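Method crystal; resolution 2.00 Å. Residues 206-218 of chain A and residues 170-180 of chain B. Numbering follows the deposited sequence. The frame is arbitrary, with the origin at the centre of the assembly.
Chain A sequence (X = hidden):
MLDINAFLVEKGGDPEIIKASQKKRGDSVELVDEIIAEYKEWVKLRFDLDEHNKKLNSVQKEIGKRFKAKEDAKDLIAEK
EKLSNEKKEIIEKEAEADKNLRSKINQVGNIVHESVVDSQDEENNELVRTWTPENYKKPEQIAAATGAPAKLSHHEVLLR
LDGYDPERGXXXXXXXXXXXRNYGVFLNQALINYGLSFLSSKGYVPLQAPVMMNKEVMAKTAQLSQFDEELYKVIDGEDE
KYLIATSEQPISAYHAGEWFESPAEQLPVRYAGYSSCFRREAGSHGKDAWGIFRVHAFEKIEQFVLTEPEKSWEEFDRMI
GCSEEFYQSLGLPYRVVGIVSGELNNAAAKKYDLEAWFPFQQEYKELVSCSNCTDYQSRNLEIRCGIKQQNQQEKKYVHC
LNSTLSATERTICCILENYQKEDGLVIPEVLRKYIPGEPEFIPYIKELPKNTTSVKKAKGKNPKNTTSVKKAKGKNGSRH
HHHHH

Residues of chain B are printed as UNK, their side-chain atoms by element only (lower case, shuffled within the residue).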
ATOM      1  N   PRO A 206      11.391  15.765   4.731  1.00 23.18           N
ATOM      2  CA  PRO A 206      10.913  14.430   4.332  1.00 20.60           C
ATOM      3  C   PRO A 206       9.600  14.101   5.035  1.00 18.80           C
ATOM      4  O   PRO A 206       9.457  14.313   6.249  1.00 16.56           O
ATOM      5  CB  PRO A 206      12.022  13.489   4.824  1.00 20.75           C
ATOM      6  CG  PRO A 206      13.290  14.376   4.842  1.00 22.53           C
ATOM      7  CD  PRO A 206      12.757  15.733   5.291  1.00 22.79           C
ATOM      8  N   LEU A 207       8.645  13.590   4.273  1.00 12.30           N
ATOM      9  CA  LEU A 207       7.333  13.283   4.829  1.00 17.08           C
ATOM     10  C   LEU A 207       6.815  12.007   4.195  1.00 21.87           C
ATOM     11  O   LEU A 207       6.577  11.977   3.001  1.00 22.64           O
ATOM     12  CB  LEU A 207       6.379  14.435   4.543  1.00 18.41           C
ATOM     13  CG  LEU A 207       5.106  14.536   5.380  1.00 25.51           C
ATOM     14  CD1 LEU A 207       5.417  14.539   6.892  1.00 17.49           C
ATOM     15  CD2 LEU A 207       4.370  15.789   4.972  1.00 17.68           C
ATOM     16  N   GLN A 208       6.666  10.944   4.978  1.00 19.15           N
ATOM     17  CA  GLN A 208       6.136   9.705   4.422  1.00 16.56           C
ATOM     18  C   GLN A 208       4.676   9.634   4.771  1.00 19.82           C
ATOM     19  O   GLN A 208       4.308   9.631   5.951  1.00 16.33           O
ATOM     20  CB  GLN A 208       6.859   8.470   4.960  1.00 17.53           C
ATOM     21  CG  GLN A 208       6.194   7.157   4.521  1.00 19.78           C
ATOM     22  CD  GLN A 208       7.044   5.961   4.872  1.00 24.04           C
ATOM     23  OE1 GLN A 208       8.253   6.087   5.035  1.00 20.93           O
ATOM     24  NE2 GLN A 208       6.422   4.799   4.989  1.00 25.73           N
ATOM     25  N   ALA A 209       3.845   9.609   3.738  1.00 15.30           N
ATOM     26  CA  ALA A 209       2.401   9.712   3.920  1.00 15.68           C
ATOM     27  C   ALA A 209       1.727   8.347   4.021  1.00 21.72           C
ATOM     28  O   ALA A 209       2.188   7.382   3.421  1.00 17.14           O
ATOM     29  CB  ALA A 209       1.774  10.525   2.754  1.00 13.76           C
ATOM     30  N   PRO A 210       0.616   8.271   4.760  1.00 17.24           N
ATOM     31  CA  PRO A 210      -0.198   7.049   4.785  1.00 19.04           C
ATOM     32  C   PRO A 210      -0.772   6.878   3.403  1.00 17.10           C
ATOM     33  O   PRO A 210      -0.974   7.893   2.743  1.00 15.58           O
ATOM     34  CB  PRO A 210      -1.324   7.381   5.777  1.00 22.23           C
ATOM     35  CG  PRO A 210      -1.350   8.850   5.870  1.00 26.09           C
ATOM     36  CD  PRO A 210       0.052   9.338   5.608  1.00 19.91           C
ATOM     37  N   VAL A 211      -0.999   5.640   2.962  1.00 16.63           N
ATOM     38  CA  VAL A 211      -1.495   5.382   1.596  1.00 13.17           C
ATOM     39  C   VAL A 211      -3.003   5.154   1.586  1.00 17.82           C
ATOM     40  O   VAL A 211      -3.585   4.893   0.544  1.00 19.58           O
ATOM     41  CB  VAL A 211      -0.798   4.173   0.953  1.00 16.86           C
ATOM     42  CG1 VAL A 211       0.700   4.424   0.862  1.00 18.80           C
ATOM     43  CG2 VAL A 211      -1.092   2.890   1.765  1.00 15.91           C
ATOM     44  N   MET A 212      -3.635   5.240   2.759  1.00 19.93           N
ATOM     45  CA  MET A 212      -5.089   5.240   2.825  1.00 23.98           C
ATOM     46  C   MET A 212      -5.545   6.614   3.277  1.00 25.40           C
ATOM     47  O   MET A 212      -4.865   7.273   4.060  1.00 21.16           O
ATOM     48  CB  MET A 212      -5.599   4.202   3.814  1.00 31.07           C
ATOM     49  CG  MET A 212      -5.344   2.776   3.388  1.00 30.04           C
ATOM     50  SD  MET A 212      -6.104   1.640   4.533  1.00 32.24           S
ATOM     51  CE  MET A 212      -5.497   0.090   3.874  1.00 29.97           C
ATOM     52  N   MET A 213      -6.701   7.039   2.781  1.00 20.49           N
ATOM     53  CA  MET A 213      -7.268   8.328   3.143  1.00 23.97           C
ATOM     54  C   MET A 213      -8.761   8.194   3.330  1.00 23.65           C
ATOM     55  O   MET A 213      -9.418   7.483   2.575  1.00 20.70           O
ATOM     56  CB  MET A 213      -7.028   9.350   2.025  1.00 24.71           C
ATOM     57  CG  MET A 213      -5.964  10.348   2.324  1.00 29.70           C
ATOM     58  SD  MET A 213      -5.784  11.545   1.000  1.00 26.42           S
ATOM     59  CE  MET A 213      -6.605  12.975   1.665  1.00 21.63           C
ATOM     60  N   ASN A 214      -9.300   8.906   4.314  1.00 20.67           N
ATOM     61  CA  ASN A 214     -10.744   8.974   4.483  1.00 19.46           C
ATOM     62  C   ASN A 214     -11.384   9.663   3.297  1.00 18.31           C
ATOM     63  O   ASN A 214     -10.835  10.615   2.736  1.00 20.06           O
ATOM     64  CB  ASN A 214     -11.119   9.713   5.770  1.00 28.50           C
ATOM     65  CG  ASN A 214     -10.891   8.870   7.018  1.00 41.60           C
ATOM     66  OD1 ASN A 214     -11.043   7.646   6.998  1.00 42.24           O
ATOM     67  ND2 ASN A 214     -10.539   9.525   8.114  1.00 40.63           N
ATOM     68  N   LYS A 215     -12.559   9.183   2.929  1.00 19.84           N
ATOM     69  CA  LYS A 215     -13.253   9.687   1.748  1.00 28.21           C
ATOM     70  C   LYS A 215     -13.498  11.192   1.779  1.00 25.43           C
ATOM     71  O   LYS A 215     -13.285  11.888   0.792  1.00 26.94           O
ATOM     72  CB  LYS A 215     -14.586   8.969   1.592  1.00 38.82           C
ATOM     73  CG  LYS A 215     -14.463   7.529   1.130  1.00 49.39           C
ATOM     74  CD  LYS A 215     -15.843   6.949   0.901  1.00 61.95           C
ATOM     75  CE  LYS A 215     -15.784   5.741  -0.001  1.00 67.70           C
ATOM     76  NZ  LYS A 215     -17.150   5.316  -0.427  1.00 66.89           N
ATOM     77  N   GLU A 216     -13.951  11.695   2.914  1.00 23.62           N
ATOM     78  CA  GLU A 216     -14.338  13.105   2.994  1.00 33.25           C
ATOM     79  C   GLU A 216     -13.155  14.055   2.801  1.00 31.23           C
ATOM     80  O   GLU A 216     -13.285  15.098   2.169  1.00 30.94           O
ATOM     81  CB  GLU A 216     -15.067  13.373   4.306  1.00 34.10           C
ATOM     82  CG  GLU A 216     -16.288  12.476   4.483  1.00 60.30           C
ATOM     83  CD  GLU A 216     -17.012  12.703   5.800  1.00 81.46           C
ATOM     84  OE1 GLU A 216     -16.427  12.404   6.869  1.00 88.92           O
ATOM     85  OE2 GLU A 216     -18.169  13.174   5.764  1.00 84.17           O
ATOM     86  N   VAL A 217     -11.992  13.683   3.326  1.00 23.74           N
ATOM     87  CA  VAL A 217     -10.792  14.469   3.091  1.00 21.12           C
ATOM     88  C   VAL A 217     -10.321  14.355   1.643  1.00 22.05           C
ATOM     89  O   VAL A 217      -9.955  15.348   1.027  1.00 25.31           O
ATOM     90  CB  VAL A 217      -9.645  14.044   4.043  1.00 27.43           C
ATOM     91  CG1 VAL A 217      -8.518  15.068   3.994  1.00 30.96           C
ATOM     92  CG2 VAL A 217     -10.166  13.920   5.440  1.00 35.65           C
ATOM     93  N   MET A 218     -10.333  13.143   1.092  1.00 19.60           N
ATOM     94  CA  MET A 218      -9.876  12.945  -0.292  1.00 22.68           C
ATOM     95  C   MET A 218     -10.718  13.786  -1.249  1.00 28.09           C
ATOM     96  O   MET A 218     -10.210  14.360  -2.223  1.00 26.36           O
ATOM     97  CB  MET A 218      -9.987  11.469  -0.684  1.00 24.08           C
ATOM     98  CG  MET A 218      -9.728  11.199  -2.161  1.00 27.77           C
ATOM     99  SD  MET A 218      -7.992  11.415  -2.606  1.00 31.66           S
ATOM    100  CE  MET A 218      -7.405   9.831  -1.978  1.00 23.45           C
TER
ATOM    101  N   UNK B 170      -4.191  11.040  12.115  1.00 19.91           N
ATOM    102  CA  UNK B 170      -5.547  10.626  12.477  1.00 21.61           C
ATOM    103  C   UNK B 170      -6.591  11.415  11.687  1.00 21.96           C
ATOM    104  O   UNK B 170      -7.590  10.853  11.258  1.00 20.62           O
ATOM    105  c   UNK B 170      -5.040   9.638  14.742  1.00 31.18           C
ATOM    106  c   UNK B 170      -5.825  10.721  13.998  1.00 28.12           C
ATOM    107  c   UNK B 170      -7.324  10.591  14.285  1.00 26.11           C
ATOM    108  N   UNK B 171      -6.351  12.708  11.480  1.00 21.23           N
ATOM    109  CA  UNK B 171      -7.310  13.519  10.740  1.00 23.07           C
ATOM    110  C   UNK B 171      -7.501  12.989   9.329  1.00 30.42           C
ATOM    111  O   UNK B 171      -8.616  12.953   8.828  1.00 27.72           O
ATOM    112  c   UNK B 171      -7.601  17.361  10.273  1.00 42.93           C
ATOM    113  c   UNK B 171      -6.868  14.973  10.664  1.00 25.82           C
ATOM    114  n   UNK B 171      -6.180  17.641  10.055  1.00 43.61           N
ATOM    115  n   UNK B 171      -6.249  17.371   7.740  1.00 27.82           N
ATOM    116  n   UNK B 171      -4.270  17.903   8.799  1.00 43.52           N
ATOM    117  c   UNK B 171      -7.942  15.878  10.068  1.00 36.49           C
ATOM    118  c   UNK B 171      -5.572  17.638   8.864  1.00 44.18           C
ATOM    119  N   UNK B 172      -6.402  12.580   8.694  1.00 19.16           N
ATOM    120  CA  UNK B 172      -6.450  12.181   7.300  1.00 20.78           C
ATOM    121  C   UNK B 172      -6.910  10.741   7.017  1.00 21.63           C
ATOM    122  O   UNK B 172      -7.600  10.491   6.020  1.00 19.56           O
ATOM    123  c   UNK B 172      -4.917  11.719   5.366  1.00 29.18           C
ATOM    124  c   UNK B 172      -5.104  12.528   6.619  1.00 29.96           C
ATOM    125  c   UNK B 172      -5.109  14.040   6.315  1.00 33.76           C
ATOM    126  c   UNK B 172      -3.766  14.726   6.381  1.00 29.88           C
ATOM    127  N   UNK B 173      -6.556   9.797   7.889  1.00 18.53           N
ATOM    128  CA  UNK B 173      -6.906   8.396   7.625  1.00 20.56           C
ATOM    129  C   UNK B 173      -7.578   7.693   8.802  1.00 25.83           C
ATOM    130  O   UNK B 173      -7.909   6.520   8.713  1.00 31.87           O
ATOM    131  c   UNK B 173      -4.593   7.557   8.176  1.00 23.60           C
ATOM    132  c   UNK B 173      -5.675   7.574   7.138  1.00 28.15           C
ATOM    133  c   UNK B 173      -6.069   6.147   6.785  1.00 28.72           C
ATOM    134  N   UNK B 174      -7.789   8.406   9.902  1.00 21.59           N
ATOM    135  CA  UNK B 174      -8.507   7.822  11.022  1.00 27.02           C
ATOM    136  C   UNK B 174      -7.611   7.060  11.987  1.00 28.43           C
ATOM    137  O   UNK B 174      -6.416   7.350  12.124  1.00 20.81           O
ATOM    138  N   UNK B 175      -8.211   6.072  12.643  1.00 27.16           N
ATOM    139  CA  UNK B 175      -7.614   5.319  13.753  1.00 26.95           C
ATOM    140  C   UNK B 175      -6.134   4.947  13.578  1.00 17.23           C
ATOM    141  O   UNK B 175      -5.789   4.185  12.685  1.00 18.43           O
ATOM    142  c   UNK B 175      -8.100   3.243  15.156  1.00 36.10           C
ATOM    143  c   UNK B 175      -8.185   3.529  16.478  1.00 40.16           C
ATOM    144  n   UNK B 175      -7.745   2.420  17.162  1.00 39.85           N
ATOM    145  n   UNK B 175      -7.628   1.949  15.072  1.00 35.09           N
ATOM    146  c   UNK B 175      -8.456   4.045  13.947  1.00 31.62           C
ATOM    147  c   UNK B 175      -7.414   1.481  16.290  1.00 36.57           C
ATOM    148  N   UNK B 176      -5.265   5.462  14.452  1.00 18.12           N
ATOM    149  CA  UNK B 176      -3.836   5.111  14.445  1.00 21.42           C
ATOM    150  C   UNK B 176      -3.105   5.618  13.198  1.00 22.96           C
ATOM    151  O   UNK B 176      -1.990   5.171  12.907  1.00 19.74           O
ATOM    152  c   UNK B 176      -4.332   2.880  15.654  1.00 37.62           C
ATOM    153  c   UNK B 176      -3.997   1.344  18.690  1.00 61.83           C
ATOM    154  n   UNK B 176      -2.858   0.748  18.357  1.00 61.10           N
ATOM    155  c   UNK B 176      -3.642   3.104  16.984  1.00 41.78           C
ATOM    156  n   UNK B 176      -4.749   0.832  19.661  1.00 63.75           N
ATOM    157  c   UNK B 176      -3.624   3.596  14.513  1.00 22.63           C
ATOM    158  n   UNK B 176      -4.383   2.456  18.067  1.00 54.88           N
ATOM    159  N   UNK B 177      -3.733   6.510  12.442  1.00 17.87           N
ATOM    160  CA  UNK B 177      -3.064   7.059  11.265  1.00 15.67           C
ATOM    161  C   UNK B 177      -1.829   7.872  11.618  1.00 18.18           C
ATOM    162  O   UNK B 177      -1.796   8.487  12.662  1.00 20.34           O
ATOM    163  N   UNK B 178      -0.819   7.899  10.743  1.00 17.14           N
ATOM    164  CA  UNK B 178       0.385   8.673  11.033  1.00 15.75           C
ATOM    165  C   UNK B 178       1.159   9.029   9.775  1.00 18.65           C
ATOM    166  O   UNK B 178       1.124   8.291   8.776  1.00 15.61           O
ATOM    167  c   UNK B 178       3.707   5.429  10.336  1.00 21.94           C
ATOM    168  o   UNK B 178       3.482   3.107   9.786  1.00 18.22           O
ATOM    169  c   UNK B 178       1.162   5.421  11.446  1.00 14.26           C
ATOM    170  c   UNK B 178       3.158   6.607  10.881  1.00 17.80           C
ATOM    171  c   UNK B 178       2.956   4.261  10.336  1.00 20.84           C
ATOM    172  c   UNK B 178       1.683   4.252  10.889  1.00 18.46           C
ATOM    173  c   UNK B 178       1.304   7.903  12.014  1.00 13.63           C
ATOM    174  c   UNK B 178       1.887   6.623  11.428  1.00 16.70           C
ATOM    175  N   UNK B 179       1.840  10.169   9.814  1.00 13.42           N
ATOM    176  CA  UNK B 179       2.917  10.421   8.855  1.00 14.72           C
ATOM    177  C   UNK B 179       4.222  10.180   9.594  1.00 15.49           C
ATOM    178  O   UNK B 179       4.287  10.408  10.798  1.00 19.23           O
ATOM    179  c   UNK B 179      -0.405  13.187   6.025  1.00 21.89           C
ATOM    180  c   UNK B 179       0.483  12.425   8.144  1.00 22.47           C
ATOM    181  c   UNK B 179       1.764  12.314   7.598  1.00 17.63           C
ATOM    182  c   UNK B 179      -0.602  12.854   7.361  1.00 22.85           C
ATOM    183  c   UNK B 179       0.885  13.079   5.459  1.00 18.72           C
ATOM    184  c   UNK B 179       1.962  12.645   6.259  1.00 14.41           C
ATOM    185  c   UNK B 179       2.931  11.887   8.449  1.00 13.80           C
ATOM    186  N   UNK B 180       5.268   9.776   8.881  1.00 14.94           N
ATOM    187  CA  UNK B 180       6.630   9.853   9.424  1.00 16.67           C
ATOM    188  C   UNK B 180       7.218  11.166   8.914  1.00 16.20           C
ATOM    189  O   UNK B 180       6.861  11.616   7.838  1.00 14.14           O
ATOM    190  c   UNK B 180       7.018   7.307   9.470  1.00 14.74           C
ATOM    191  c   UNK B 180       7.067   7.262  11.022  1.00 13.31           C
ATOM    192  c   UNK B 180       7.881   6.168   8.875  1.00 14.60           C
ATOM    193  c   UNK B 180       7.486   8.666   8.943  1.00 14.85           C
TER
HETATM  194  O   HOH W   1       2.970   7.038   7.256  1.00 37.26           O

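Position 170 sits in a helix and carries three carbons, one bearing two others; its CA-to-CB bond points away from chain A and they touch nothing there. The beta-branched trio is Val B170. Position 171 has three carbons, a nitrogen, then a carbon holding two more nitrogens, an unmistakable guanidinium. Its CA-to-CB bond points away, although the end of the chain comes nearer; its backbone O lies 3.8 Å from Val A217 CG2. It is Arg B171.

Position 172 shows four carbons, forked at the first, one arm two carbons long. One of them lies 3.5 Å from Met A213 CG and another 4.3 Å from Val A217 CG1. This is Ile B172, buried, the nearer carbon being CG2 and the other CG1. Its carbonyl also takes part: Asn A214 N donates to Ile B172 O at 2.9 Å and a nearly straight 174°.

At position 173 a single carbon carries two more, and the side chain packs against the loop and strand of chain A, one carbon 3.6 Å from Met A212 CB and 3.2 Å from Met A212 O, a carbonyl left without a polar partner, another reaching Pro A210 CB at 4.1 Å. It is Val B173; the first carbon is CG2 and the second CG1.

Position 174 has no side-chain atoms, so it is Gly B174. It leaves the helix with positive phi, at backbone angles where a CB would jam against the preceding carbonyl O. Its N bonds back to Val B170 O at 2.8 Å, and a type II turn starts here.

Position 175 has one carbon and a five-membered ring of three carbons and two nitrogens, out of reach of chain A: His B175. Position 176 repeats the guanidinium pattern, again out of reach, and is Arg B176. Position 177, bare of side-chain atoms, is Gly B177, which closes the turn through its N to Gly B174 O at 2.8 Å; a CB here would clash with Val B173 CG1, 2.4 Å away.

Position 178 bears one carbon and a six-carbon ring with an oxygen; its CA-to-CB bond points away, and the side chain comes no nearer than 5.9 Å to the stretch of chain A: Tyr B178. A water donates both to Tyr B178 O at 2.7 Å and to Gln A208 O at 3.2 Å.

Position 179 has the same ring without oxygen. Pro A210 CD lies over one face, 3.7 Å from the centroid and 4° off the normal, and Leu A207 CG is near. It is Phe B179, and Leu A207 CG lies 3.8 Å from Phe B179 CD1. Position 180 holds four carbons forked at the second, one of them 3.9 Å from Gln A208 OE1, on the same sheet face as Gln A208: Leu B180.

The contact works through backbone hydrogen bonds at two places, with apolar packing between and beside them. Gln A208 and Leu B180 form an antiparallel pair, Gln A208 N to Leu B180 O at 2.9 Å and Leu B180 N to Gln A208 O at 3.1 Å; the Asn A214 bond is the other. The backbone bonds match the register, Gln A208 opposite Leu B180, while Phe B179 packs on Leu A207, Ala A209 and Pro A210, Val B173 on Pro A210 and Met A212, and Ile B172 on Met A213 and Val A217.

Chain B 170-180: VRIVGHRGYFL
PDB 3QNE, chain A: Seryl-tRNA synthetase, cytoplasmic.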